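Local structure of hypothetical conserved protein TTC0263 (Thermus thermophilus, 2PL2) at residues P70-Y76 with D109-N114; L100-L104 with V127-E133; A137-K142 with L160-R166; L171-A175 with R190-L195. The protein is of unknown function but belongs to the tetratricopeptide repeat family, whose stacked helical hairpins commonly act as scaffolds for interactions between proteins. All coordinates share one frame. Residue numbers count along the deposited sequence, not the author numbering.

Contact 1 of 4, residues P70-Y76 with D109-N114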
loop_
_atom_site.group_PDB
_atom_site.type_symbol
_atom_site.label_atom_id
_atom_site.label_comp_id
_atom_site.label_asym_id
_atom_site.label_seq_id
_atom_site.Cartn_x
_atom_site.Cartn_y
_atom_site.Cartn_z
ATOM N N PRO A 70 4.054 23.274 -16.171
ATOM C CA PRO A 70 2.616 23.102 -16.395
ATOM C C PRO A 70 2.247 22.318 -17.665
ATOM O O PRO A 70 1.081 21.970 -17.872
ATOM C CB PRO A 70 2.114 24.541 -16.443
ATOM C CG PRO A 70 3.243 25.247 -17.121
ATOM C CD PRO A 70 4.459 24.672 -16.432
ATOM N N ARG A 71 3.236 22.062 -18.516
ATOM C CA ARG A 71 3.010 21.335 -19.758
ATOM C C ARG A 71 3.273 19.844 -19.603
ATOM O O ARG A 71 2.933 19.048 -20.485
ATOM C CB ARG A 71 3.896 21.906 -20.870
ATOM C CG ARG A 71 3.348 23.187 -21.473
ATOM C CD ARG A 71 4.325 23.818 -22.446
ATOM N NE ARG A 71 3.659 24.781 -23.316
ATOM C CZ ARG A 71 2.896 24.436 -24.347
ATOM N NH1 ARG A 71 2.717 23.151 -24.636
ATOM N NH2 ARG A 71 2.298 25.371 -25.077
ATOM N N TYR A 72 3.881 19.478 -18.476
ATOM C CA TYR A 72 4.195 18.087 -18.166
ATOM C C TYR A 72 3.009 17.447 -17.438
ATOM O O TYR A 72 2.562 17.951 -16.400
ATOM C CB TYR A 72 5.442 18.038 -17.291
ATOM C CG TYR A 72 5.957 16.653 -16.984
ATOM C CD1 TYR A 72 6.286 15.771 -18.007
ATOM C CD2 TYR A 72 6.206 16.258 -15.664
ATOM C CE1 TYR A 72 6.865 14.528 -17.730
ATOM C CE2 TYR A 72 6.782 15.027 -15.374
ATOM C CZ TYR A 72 7.113 14.170 -16.414
ATOM O OH TYR A 72 7.726 12.976 -16.143
ATOM N N LEU A 73 2.501 16.344 -17.986
ATOM C CA LEU A 73 1.359 15.644 -17.402
ATOM C C LEU A 73 1.671 15.057 -16.035
ATOM O O LEU A 73 0.787 14.940 -15.195
ATOM C CB LEU A 73 0.893 14.524 -18.332
ATOM C CG LEU A 73 0.159 14.958 -19.597
ATOM C CD1 LEU A 73 -0.187 13.730 -20.414
ATOM C CD2 LEU A 73 -1.104 15.737 -19.219
ATOM N N GLY A 74 2.928 14.675 -15.830
ATOM C CA GLY A 74 3.345 14.101 -14.558
ATOM C C GLY A 74 2.848 14.839 -13.335
ATOM O O GLY A 74 2.283 14.231 -12.428
ATOM N N GLY A 75 3.046 16.154 -13.318
ATOM C CA GLY A 75 2.613 16.971 -12.197
ATOM C C GLY A 75 1.159 16.788 -11.809
ATOM O O GLY A 75 0.836 16.603 -10.628
ATOM N N TYR A 76 0.276 16.847 -12.798
ATOM C CA TYR A 76 -1.147 16.690 -12.544
ATOM C C TYR A 76 -1.448 15.265 -12.066
ATOM O O TYR A 76 -2.227 15.071 -11.139
ATOM C CB TYR A 76 -1.942 16.988 -13.819
ATOM C CG TYR A 76 -1.615 18.323 -14.467
ATOM C CD1 TYR A 76 -2.280 19.491 -14.095
ATOM C CD2 TYR A 76 -0.620 18.415 -15.434
ATOM C CE1 TYR A 76 -1.964 20.716 -14.683
ATOM C CE2 TYR A 76 -0.295 19.627 -16.020
ATOM C CZ TYR A 76 -0.962 20.781 -15.642
ATOM O OH TYR A 76 -0.612 21.989 -16.233
ATOM N N ASP A 109 -7.533 20.163 -15.726
ATOM C CA ASP A 109 -6.492 21.047 -16.264
ATOM C C ASP A 109 -5.524 20.225 -17.103
ATOM O O ASP A 109 -5.052 20.678 -18.144
ATOM C CB ASP A 109 -5.667 21.742 -15.163
ATOM C CG ASP A 109 -6.506 22.555 -14.200
ATOM O OD1 ASP A 109 -7.586 23.057 -14.597
ATOM O OD2 ASP A 109 -6.061 22.704 -13.036
ATOM N N ALA A 110 -5.202 19.025 -16.633
ATOM C CA ALA A 110 -4.292 18.172 -17.377
ATOM C C ALA A 110 -4.916 17.814 -18.729
ATOM O O ALA A 110 -4.221 17.693 -19.740
ATOM C CB ALA A 110 -3.996 16.908 -16.584
ATOM N N GLU A 111 -6.234 17.645 -18.736
ATOM C CA GLU A 111 -6.953 17.293 -19.948
ATOM C C GLU A 111 -6.744 18.361 -21.021
ATOM O O GLU A 111 -6.799 18.069 -22.225
ATOM C CB GLU A 111 -8.443 17.123 -19.639
ATOM C CG GLU A 111 -9.318 16.905 -20.871
ATOM C CD GLU A 111 -10.784 16.660 -20.526
ATOM O OE1 GLU A 111 -11.342 17.420 -19.701
ATOM O OE2 GLU A 111 -11.379 15.714 -21.089
ATOM N N ARG A 112 -6.494 19.592 -20.578
ATOM C CA ARG A 112 -6.256 20.705 -21.489
ATOM C C ARG A 112 -4.889 20.592 -22.155
ATOM O O ARG A 112 -4.671 21.123 -23.238
ATOM C CB ARG A 112 -6.352 22.034 -20.734
ATOM C CG ARG A 112 -7.704 22.270 -20.072
ATOM C CD ARG A 112 -8.822 22.377 -21.110
ATOM N NE ARG A 112 -10.138 22.556 -20.496
ATOM C CZ ARG A 112 -11.264 22.723 -21.180
ATOM N NH1 ARG A 112 -11.239 22.734 -22.510
ATOM N NH2 ARG A 112 -12.414 22.873 -20.532
ATOM N N VAL A 113 -3.971 19.893 -21.497
ATOM C CA VAL A 113 -2.618 19.695 -22.005
ATOM C C VAL A 113 -2.539 18.472 -22.925
ATOM O O VAL A 113 -1.596 18.330 -23.706
ATOM C CB VAL A 113 -1.630 19.503 -20.836
ATOM C CG1 VAL A 113 -0.217 19.315 -21.363
ATOM C CG2 VAL A 113 -1.716 20.690 -19.891
ATOM N N ASN A 114 -3.527 17.587 -22.819
ATOM C CA ASN A 114 -3.582 16.381 -23.638
ATOM C C ASN A 114 -4.886 15.627 -23.365
ATOM O O ASN A 114 -5.050 15.023 -22.306
ATOM C CB ASN A 114 -2.404 15.463 -23.325
ATOM C CG ASN A 114 -2.270 14.330 -24.330
ATOM O OD1 ASN A 114 -3.268 13.835 -24.874
ATOM N ND2 ASN A 114 -1.034 13.905 -24.577
#
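Start at Asp-109, on the last turns of helix 93-113: its CB comes 3.9 Å from Tyr-76 CE1, while the carboxylate stays at the exposed margin. One residue on, Ala-110 has the closest CA pairing, 6.0 Å from the CA of Tyr-76. With only a methyl as side chain, it can press its CB against Tyr-76 CB at 3.4 Å, and its backbone N lies over one face of the tyrosine ring. Leu-73 CD2 packs against Ala-110 O at 3.7 Å. The pairing is that of a tetratricopeptide repeat: helix 73-88 is the first helix of a hairpin, helix 93-113 the second, and the start of one lies beside the end of the other. Glu-111 and Arg-112 turn off this face, and Glu-111 forms salt bridges with Lys-108 and Arg-124 instead. Val-113 then swings back in. Its CG1 sits 3.3 Å from Arg-71 O, its CG2 3.7 Å from Pro-70 O and 4.0 Å from Tyr-76 OH, and its CB 4.1 Å from Leu-73 CD2. Tyr-76 OH itself donates a very short hydrogen bond, 2.4 Å, to Pro-70 O, tying the turn before helix 73-88 to its first turn. At Asn-114 the helix has ended; CB touches Leu-73 CD1 at 4.0 Å, and OD1 takes a hydrogen bond from the backbone N of Arg-116.

Contact 2 of 4, residues L100-L104 with V127-E133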
loop_
_atom_site.group_PDB
_atom_site.type_symbol
_atom_site.label_atom_id
_atom_site.label_comp_id
_atom_site.label_asym_id
_atom_site.label_seq_id
_atom_site.Cartn_x
_atom_site.Cartn_y
_atom_site.Cartn_z
ATOM N N LEU A 100 -11.135 15.404 -3.290
ATOM C CA LEU A 100 -11.558 14.708 -4.498
ATOM C C LEU A 100 -11.905 15.737 -5.551
ATOM O O LEU A 100 -11.632 15.557 -6.741
ATOM C CB LEU A 100 -12.789 13.846 -4.193
ATOM C CG LEU A 100 -12.727 12.313 -4.255
ATOM C CD1 LEU A 100 -11.379 11.789 -3.791
ATOM C CD2 LEU A 100 -13.869 11.754 -3.393
ATOM N N GLU A 101 -12.524 16.819 -5.093
ATOM C CA GLU A 101 -12.922 17.920 -5.965
ATOM C C GLU A 101 -11.664 18.524 -6.586
ATOM O O GLU A 101 -11.657 18.875 -7.772
ATOM C CB GLU A 101 -13.658 18.978 -5.148
ATOM C CG GLU A 101 -14.710 19.750 -5.912
ATOM C CD GLU A 101 -15.993 18.965 -6.075
ATOM O OE1 GLU A 101 -16.454 18.371 -5.067
ATOM O OE2 GLU A 101 -16.544 18.955 -7.203
ATOM N N GLN A 102 -10.602 18.628 -5.783
ATOM C CA GLN A 102 -9.325 19.171 -6.254
ATOM C C GLN A 102 -8.698 18.242 -7.277
ATOM O O GLN A 102 -8.074 18.695 -8.245
ATOM C CB GLN A 102 -8.338 19.366 -5.092
ATOM C CG GLN A 102 -8.793 20.364 -4.042
ATOM C CD GLN A 102 -7.671 20.759 -3.090
ATOM O OE1 GLN A 102 -6.737 21.466 -3.474
ATOM N NE2 GLN A 102 -7.754 20.296 -1.850
ATOM N N ALA A 103 -8.854 16.940 -7.042
ATOM C CA ALA A 103 -8.317 15.921 -7.940
ATOM C C ALA A 103 -9.018 16.007 -9.289
ATOM O O ALA A 103 -8.382 15.858 -10.327
ATOM C CB ALA A 103 -8.484 14.523 -7.328
ATOM N N LEU A 104 -10.324 16.258 -9.273
ATOM C CA LEU A 104 -11.091 16.388 -10.509
ATOM C C LEU A 104 -10.646 17.629 -11.252
ATOM O O LEU A 104 -10.536 17.636 -12.480
ATOM C CB LEU A 104 -12.581 16.535 -10.224
ATOM C CG LEU A 104 -13.455 15.296 -10.066
ATOM C CD1 LEU A 104 -14.913 15.740 -10.060
ATOM C CD2 LEU A 104 -13.213 14.327 -11.217
ATOM N N VAL A 127 -11.836 8.804 -9.772
ATOM C CA VAL A 127 -12.201 9.925 -8.915
ATOM C C VAL A 127 -13.712 10.113 -8.859
ATOM O O VAL A 127 -14.273 10.371 -7.790
ATOM C CB VAL A 127 -11.520 11.235 -9.388
ATOM C CG1 VAL A 127 -12.038 12.424 -8.570
ATOM C CG2 VAL A 127 -10.006 11.114 -9.239
ATOM N N TYR A 128 -14.379 9.989 -10.003
ATOM C CA TYR A 128 -15.834 10.112 -10.027
ATOM C C TYR A 128 -16.476 9.014 -9.184
ATOM O O TYR A 128 -17.504 9.236 -8.538
ATOM C CB TYR A 128 -16.365 10.014 -11.452
ATOM C CG TYR A 128 -16.262 11.293 -12.237
ATOM C CD1 TYR A 128 -16.791 12.488 -11.742
ATOM C CD2 TYR A 128 -15.664 11.307 -13.484
ATOM C CE1 TYR A 128 -16.727 13.664 -12.478
ATOM C CE2 TYR A 128 -15.597 12.475 -14.232
ATOM C CZ TYR A 128 -16.129 13.650 -13.721
ATOM O OH TYR A 128 -16.050 14.792 -14.466
ATOM N N ALA A 129 -15.873 7.827 -9.198
ATOM C CA ALA A 129 -16.394 6.707 -8.418
ATOM C C ALA A 129 -16.308 7.029 -6.922
ATOM O O ALA A 129 -17.284 6.882 -6.191
ATOM C CB ALA A 129 -15.610 5.438 -8.735
ATOM N N LEU A 130 -15.137 7.472 -6.470
ATOM C CA LEU A 130 -14.955 7.824 -5.064
ATOM C C LEU A 130 -15.969 8.890 -4.683
ATOM O O LEU A 130 -16.348 9.006 -3.516
ATOM C CB LEU A 130 -13.534 8.334 -4.825
ATOM C CG LEU A 130 -12.454 7.286 -5.108
ATOM C CD1 LEU A 130 -11.072 7.908 -5.036
ATOM C CD2 LEU A 130 -12.582 6.147 -4.102
ATOM N N LEU A 131 -16.398 9.672 -5.675
ATOM C CA LEU A 131 -17.388 10.721 -5.459
ATOM C C LEU A 131 -18.789 10.120 -5.537
ATOM O O LEU A 131 -19.787 10.830 -5.462
ATOM C CB LEU A 131 -17.255 11.816 -6.523
ATOM C CG LEU A 131 -16.144 12.866 -6.408
ATOM C CD1 LEU A 131 -16.010 13.603 -7.734
ATOM C CD2 LEU A 131 -16.448 13.839 -5.285
ATOM N N GLY A 132 -18.861 8.806 -5.688
ATOM C CA GLY A 132 -20.155 8.169 -5.785
ATOM C C GLY A 132 -20.857 8.594 -7.059
ATOM O O GLY A 132 -22.085 8.606 -7.127
ATOM N N GLU A 133 -20.078 8.970 -8.066
ATOM C CA GLU A 133 -20.649 9.372 -9.347
ATOM C C GLU A 133 -20.439 8.264 -10.367
ATOM O O GLU A 133 -19.729 8.427 -11.363
ATOM C CB GLU A 133 -20.016 10.671 -9.835
ATOM C CG GLU A 133 -20.484 11.905 -9.083
ATOM C CD GLU A 133 -19.895 13.174 -9.656
ATOM O OE1 GLU A 133 -18.653 13.341 -9.593
ATOM O OE2 GLU A 133 -20.674 13.999 -10.180
#
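Two leucines one turn apart, Leu-100 and Leu-104, project from helix 93-113 into the uneven face offered by the end of helix 118-130. Leu-104 fills a hollow walled by Val-127, Tyr-128 and Leu-131. Its CD2 reaches 3.5 Å from Val-127 CG1 and lies over the face of the Tyr-128 ring, 3.9 Å from the centroid and 16° off the normal, a CH-pi contact. Its other methyl, CD1, closes on Leu-131 CD1 at 3.3 Å and on Tyr-128 CE1 at 3.7 Å. Leu-100 fits beside it, between Leu-130 and Leu-131: CD2 is 3.7 Å from Leu-130 CB and 3.8 Å from Leu-131 CD2. In tetratricopeptide repeat terms this is the seam between neighbours, since helix 93-113 is the second helix of one hairpin and helix 118-130 the first of the next. Val-127 is the bump going the other way, poking among Leu-100, Ala-103 and Leu-104. Its CG1 lies 3.7 Å from Leu-100 O and its CG2 4.2 Å from Ala-103 CB. Tyr-87 of helix 73-88 packs on both Leu-100 and Leu-130, while Tyr-128 also packs on Lys-136, Ala-137 and Ser-140 of helix 134-147. Past Leu-131 the helix finishes in a Schellman motif: Gly-132 has positive phi, Glu-133 N bonds back to Tyr-128 O at 2.6 Å, and Glu-133 turns to Lys-136 in a salt bridge.

Contact 3 of 4, residues A137-K142 with L160-R166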
loop_
_atom_site.group_PDB
_atom_site.type_symbol
_atom_site.label_atom_id
_atom_site.label_comp_id
_atom_site.label_asym_id
_atom_site.label_seq_id
_atom_site.Cartn_x
_atom_site.Cartn_y
_atom_site.Cartn_z
ATOM N N ALA A 137 -18.152 8.062 -13.897
ATOM C CA ALA A 137 -17.016 7.151 -13.792
ATOM C C ALA A 137 -16.929 6.188 -14.977
ATOM O O ALA A 137 -15.856 5.989 -15.548
ATOM C CB ALA A 137 -17.099 6.374 -12.492
ATOM N N GLU A 138 -18.069 5.619 -15.359
ATOM C CA GLU A 138 -18.129 4.663 -16.463
ATOM C C GLU A 138 -17.723 5.297 -17.794
ATOM O O GLU A 138 -16.908 4.751 -18.546
ATOM C CB GLU A 138 -19.544 4.073 -16.555
ATOM C CG GLU A 138 -19.775 3.143 -17.750
ATOM C CD GLU A 138 -21.138 2.459 -17.722
ATOM O OE1 GLU A 138 -21.381 1.600 -18.595
ATOM O OE2 GLU A 138 -21.963 2.770 -16.834
ATOM N N ALA A 139 -18.291 6.461 -18.069
ATOM C CA ALA A 139 -17.991 7.203 -19.285
ATOM C C ALA A 139 -16.491 7.520 -19.382
ATOM O O ALA A 139 -15.885 7.381 -20.449
ATOM C CB ALA A 139 -18.803 8.493 -19.308
ATOM N N SER A 140 -15.889 7.944 -18.268
ATOM C CA SER A 140 -14.466 8.271 -18.247
ATOM C C SER A 140 -13.645 7.013 -18.456
ATOM O O SER A 140 -12.677 7.013 -19.219
ATOM C CB SER A 140 -14.084 8.901 -16.910
ATOM O OG SER A 140 -15.034 9.870 -16.524
ATOM N N LEU A 141 -14.026 5.940 -17.766
ATOM C CA LEU A 141 -13.312 4.678 -17.907
ATOM C C LEU A 141 -13.462 4.132 -19.320
ATOM O O LEU A 141 -12.486 3.688 -19.929
ATOM C CB LEU A 141 -13.803 3.665 -16.873
ATOM C CG LEU A 141 -13.405 4.039 -15.442
ATOM C CD1 LEU A 141 -13.741 2.895 -14.488
ATOM C CD2 LEU A 141 -11.915 4.345 -15.383
ATOM N N LYS A 142 -14.682 4.175 -19.847
ATOM C CA LYS A 142 -14.909 3.707 -21.207
ATOM C C LYS A 142 -14.069 4.578 -22.113
ATOM O O LYS A 142 -13.468 4.099 -23.077
ATOM C CB LYS A 142 -16.390 3.806 -21.574
ATOM C CG LYS A 142 -17.211 2.761 -20.858
ATOM C CD LYS A 142 -18.600 2.590 -21.420
ATOM C CE LYS A 142 -19.285 1.415 -20.727
ATOM N NZ LYS A 142 -20.675 1.152 -21.210
ATOM N N LEU A 160 -15.588 -0.776 -10.970
ATOM C CA LEU A 160 -16.737 0.139 -10.979
ATOM C C LEU A 160 -18.065 -0.625 -11.137
ATOM O O LEU A 160 -19.117 -0.140 -10.733
ATOM C CB LEU A 160 -16.609 1.171 -12.101
ATOM C CG LEU A 160 -17.810 2.113 -12.270
ATOM C CD1 LEU A 160 -18.072 2.895 -10.982
ATOM C CD2 LEU A 160 -17.564 3.043 -13.449
ATOM N N TYR A 161 -18.017 -1.822 -11.720
ATOM C CA TYR A 161 -19.231 -2.613 -11.889
ATOM C C TYR A 161 -19.638 -3.303 -10.599
ATOM O O TYR A 161 -20.832 -3.523 -10.351
ATOM C CB TYR A 161 -19.062 -3.632 -13.011
ATOM C CG TYR A 161 -19.128 -2.995 -14.370
ATOM C CD1 TYR A 161 -19.988 -1.930 -14.602
ATOM C CD2 TYR A 161 -18.342 -3.449 -15.422
ATOM C CE1 TYR A 161 -20.066 -1.329 -15.834
ATOM C CE2 TYR A 161 -18.414 -2.850 -16.676
ATOM C CZ TYR A 161 -19.282 -1.783 -16.867
ATOM O OH TYR A 161 -19.367 -1.146 -18.073
ATOM N N LEU A 162 -18.653 -3.642 -9.774
ATOM C CA LEU A 162 -18.958 -4.263 -8.494
ATOM C C LEU A 162 -19.585 -3.202 -7.595
ATOM O O LEU A 162 -20.500 -3.486 -6.822
ATOM C CB LEU A 162 -17.692 -4.845 -7.857
ATOM C CG LEU A 162 -17.273 -6.181 -8.480
ATOM C CD1 LEU A 162 -16.034 -6.719 -7.808
ATOM C CD2 LEU A 162 -18.414 -7.168 -8.339
ATOM N N SER A 163 -19.105 -1.970 -7.729
ATOM C CA SER A 163 -19.617 -0.846 -6.947
ATOM C C SER A 163 -21.050 -0.510 -7.364
ATOM O O SER A 163 -21.887 -0.176 -6.523
ATOM C CB SER A 163 -18.741 0.393 -7.154
ATOM O OG SER A 163 -19.014 1.002 -8.407
ATOM N N MET A 164 -21.318 -0.591 -8.668
ATOM C CA MET A 164 -22.642 -0.302 -9.208
ATOM C C MET A 164 -23.601 -1.478 -9.035
ATOM O O MET A 164 -24.821 -1.309 -9.102
ATOM C CB MET A 164 -22.552 0.058 -10.700
ATOM C CG MET A 164 -21.862 1.371 -10.997
ATOM S SD MET A 164 -21.867 1.788 -12.742
ATOM C CE MET A 164 -20.453 0.999 -13.254
ATOM N N GLY A 165 -23.052 -2.670 -8.821
ATOM C CA GLY A 165 -23.900 -3.834 -8.648
ATOM C C GLY A 165 -24.052 -4.640 -9.922
ATOM O O GLY A 165 -24.863 -5.571 -9.975
ATOM N N ARG A 166 -23.290 -4.276 -10.954
ATOM C CA ARG A 166 -23.325 -4.992 -12.228
ATOM C C ARG A 166 -22.321 -6.143 -12.180
ATOM O O ARG A 166 -21.313 -6.136 -12.883
ATOM C CB ARG A 166 -22.964 -4.056 -13.377
ATOM C CG ARG A 166 -23.899 -2.870 -13.570
ATOM C CD ARG A 166 -23.461 -2.083 -14.797
ATOM N NE ARG A 166 -24.290 -0.916 -15.064
ATOM C CZ ARG A 166 -24.162 -0.152 -16.144
ATOM N NH1 ARG A 166 -23.236 -0.440 -17.049
ATOM N NH2 ARG A 166 -24.955 0.898 -16.321
#
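This is a joint between successive tetratricopeptide repeats, with helix 134-147, the second helix of one hairpin, set against helix 151-164, the first of the next. The short segments run nearly antiparallel, 163° apart, with axes 11.6 Å from each other at closest approach, so longer side chains have to span the gap. Leu-160 does this on the apolar side. Its CD2 touches Ala-137 CB at 3.5 Å and Leu-141 CD1 at 4.0 Å, and it lies 3.2 Å from Glu-138 N, so it beds right onto the opposite backbone. Ala-137 and Leu-141 are backed in turn by Tyr-128 and Leu-122 of helix 118-130, the partner of helix 134-147 within its own repeat. Toward the solvent the chemistry becomes ionic. Glu-138 stretches out fully, and its OE1 collects three donors: Lys-142 NZ from one turn along the same helix at 2.7 Å, the strongest of the set; Arg-166 NH1 at 3.2 Å, a salt bridge whose hydrogen bond is weak; and Tyr-161 OH, also weak, at 3.4 Å. Arg-166 can face this acceptor because Gly-165, with positive phi, ends helix 151-164 and turns the chain, placing the arginine at the N-cap of the following helix. Its NH1 makes a second, long and weak ion pair with Glu-169. Met-164 SD stands 4.2 Å from Glu-138 OE2.

Contact 4 of 4, residues L171-A175 with R190-L195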
loop_
_atom_site.group_PDB
_atom_site.type_symbol
_atom_site.label_atom_id
_atom_site.label_comp_id
_atom_site.label_asym_id
_atom_site.label_seq_id
_atom_site.Cartn_x
_atom_site.Cartn_y
_atom_site.Cartn_z
ATOM N N LEU A 171 -17.616 -9.420 -13.935
ATOM C CA LEU A 171 -16.996 -10.695 -14.258
ATOM C C LEU A 171 -16.576 -10.723 -15.728
ATOM O O LEU A 171 -15.497 -11.209 -16.059
ATOM C CB LEU A 171 -17.977 -11.837 -13.955
ATOM C CG LEU A 171 -18.419 -11.931 -12.488
ATOM C CD1 LEU A 171 -19.562 -12.898 -12.356
ATOM C CD2 LEU A 171 -17.253 -12.364 -11.622
ATOM N N ALA A 172 -17.419 -10.184 -16.607
ATOM C CA ALA A 172 -17.106 -10.156 -18.036
ATOM C C ALA A 172 -15.852 -9.352 -18.332
ATOM O O ALA A 172 -15.068 -9.714 -19.215
ATOM C CB ALA A 172 -18.287 -9.590 -18.831
ATOM N N GLN A 173 -15.657 -8.260 -17.600
ATOM C CA GLN A 173 -14.475 -7.422 -17.804
ATOM C C GLN A 173 -13.200 -8.100 -17.292
ATOM O O GLN A 173 -12.108 -7.899 -17.857
ATOM C CB GLN A 173 -14.663 -6.056 -17.132
ATOM C CG GLN A 173 -15.668 -5.143 -17.859
ATOM C CD GLN A 173 -15.141 -4.675 -19.193
ATOM O OE1 GLN A 173 -13.955 -4.807 -19.485
ATOM N NE2 GLN A 173 -16.014 -4.113 -20.009
ATOM N N TYR A 174 -13.325 -8.905 -16.235
ATOM C CA TYR A 174 -12.151 -9.613 -15.714
ATOM C C TYR A 174 -11.761 -10.702 -16.712
ATOM O O TYR A 174 -10.575 -10.887 -17.027
ATOM C CB TYR A 174 -12.444 -10.242 -14.337
ATOM C CG TYR A 174 -12.423 -9.264 -13.170
ATOM C CD1 TYR A 174 -11.307 -8.476 -12.921
ATOM C CD2 TYR A 174 -13.487 -9.180 -12.283
ATOM C CE1 TYR A 174 -11.249 -7.635 -11.830
ATOM C CE2 TYR A 174 -13.446 -8.342 -11.180
ATOM C CZ TYR A 174 -12.315 -7.569 -10.955
ATOM O OH TYR A 174 -12.242 -6.721 -9.866
ATOM N N ALA A 175 -12.769 -11.422 -17.212
ATOM C CA ALA A 175 -12.549 -12.504 -18.187
ATOM C C ALA A 175 -11.792 -11.953 -19.400
ATOM O O ALA A 175 -10.893 -12.607 -19.939
ATOM C CB ALA A 175 -13.883 -13.100 -18.619
ATOM N N ARG A 190 -8.710 -11.255 -8.220
ATOM C CA ARG A 190 -9.865 -10.361 -8.233
ATOM C C ARG A 190 -11.034 -11.070 -8.874
ATOM O O ARG A 190 -12.165 -10.957 -8.413
ATOM C CB ARG A 190 -9.552 -9.078 -9.008
ATOM C CG ARG A 190 -8.620 -8.114 -8.280
ATOM C CD ARG A 190 -7.878 -7.258 -9.281
ATOM N NE ARG A 190 -6.905 -6.373 -8.652
ATOM C CZ ARG A 190 -7.202 -5.192 -8.114
ATOM N NH1 ARG A 190 -8.457 -4.745 -8.127
ATOM N NH2 ARG A 190 -6.239 -4.456 -7.560
ATOM N N TYR A 191 -10.754 -11.806 -9.946
ATOM C CA TYR A 191 -11.787 -12.552 -10.661
ATOM C C TYR A 191 -12.388 -13.570 -9.702
ATOM O O TYR A 191 -13.610 -13.646 -9.538
ATOM C CB TYR A 191 -11.158 -13.252 -11.860
ATOM C CG TYR A 191 -12.134 -13.933 -12.769
ATOM C CD1 TYR A 191 -13.396 -13.389 -13.009
ATOM C CD2 TYR A 191 -11.766 -15.085 -13.464
ATOM C CE1 TYR A 191 -14.258 -13.974 -13.925
ATOM C CE2 TYR A 191 -12.615 -15.671 -14.374
ATOM C CZ TYR A 191 -13.857 -15.111 -14.605
ATOM O OH TYR A 191 -14.685 -15.680 -15.537
ATOM N N ALA A 192 -11.511 -14.331 -9.047
ATOM C CA ALA A 192 -11.936 -15.346 -8.075
ATOM C C ALA A 192 -12.771 -14.705 -6.978
ATOM O O ALA A 192 -13.920 -15.082 -6.741
ATOM C CB ALA A 192 -10.716 -16.044 -7.458
ATOM N N SER A 193 -12.194 -13.715 -6.314
ATOM C CA SER A 193 -12.905 -13.039 -5.245
ATOM C C SER A 193 -14.244 -12.488 -5.726
ATOM O O SER A 193 -15.222 -12.466 -4.975
ATOM C CB SER A 193 -12.045 -11.916 -4.674
ATOM O OG SER A 193 -12.654 -11.392 -3.517
ATOM N N ALA A 194 -14.290 -12.051 -6.981
ATOM C CA ALA A 194 -15.528 -11.524 -7.535
ATOM C C ALA A 194 -16.503 -12.674 -7.746
ATOM O O ALA A 194 -17.681 -12.539 -7.438
ATOM C CB ALA A 194 -15.263 -10.793 -8.853
ATOM N N LEU A 195 -16.016 -13.800 -8.272
ATOM C CA LEU A 195 -16.869 -14.970 -8.501
ATOM C C LEU A 195 -17.528 -15.355 -7.180
ATOM O O LEU A 195 -18.652 -15.850 -7.161
ATOM C CB LEU A 195 -16.053 -16.142 -9.081
ATOM C CG LEU A 195 -15.665 -16.029 -10.566
ATOM C CD1 LEU A 195 -14.646 -17.096 -10.931
ATOM C CD2 LEU A 195 -16.911 -16.153 -11.437
#
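Tyr-174, Tyr-191 and Leu-171 carry most of this interface. The CA-to-CB bond of Tyr-174 points toward helix 185-195, and its CA lies 5.9 Å from the CA of Tyr-191. One face of its ring covers the backbone of Arg-190 and Tyr-191; CE1 meets Arg-190 CB at 3.6 Å and CE2 meets Ala-194 CB at 3.8 Å. Tyr-191 answers from helix 185-195 by slotting its ring along the other helix: CD1 is 3.5 Å from Tyr-174 CB, CE1 is 3.7 Å from Leu-171 O, and OH reaches 4.1 Å from Ala-175 CB. Leu-171 completes the set with CD2, which sits 3.8 Å from both Ala-194 CB and Leu-195 CD2. No hydrogen bond crosses. Arg-20 of the second subunit packs on Tyr-174, and Leu-15 of the second subunit on Ser-193. The segments run 156° apart with axes 9.9 Å from each other, the near-antiparallel packing of one tetratricopeptide repeat's second helix on what is, by position, the first helix of the next, the last in the model.

How the contacts relate
Contact 1 joins the two helices of a single hairpin, whereas contacts 2, 3 and 4 are all seams between one repeat and the next. Each is partly buried: contact 3 has four of eight touching residues buried, contact 2 three of eight with none exposed, contact 1 two of eight with three exposed; contact 4, with two of seven, lies farthest from the chain's centre. Contacts 1 and 2 share helix 93-113, their centres about 18 Å apart. Contacts 2 and 3 touch through Tyr-128, contacts 3 and 4 through Tyr-161. Contacts 1, 2 and 4 rest on packing without hydrogen bonds across; contact 3, its axes 11.6 Å apart against 9.9 Å in contact 4, adds a salt-bridge network.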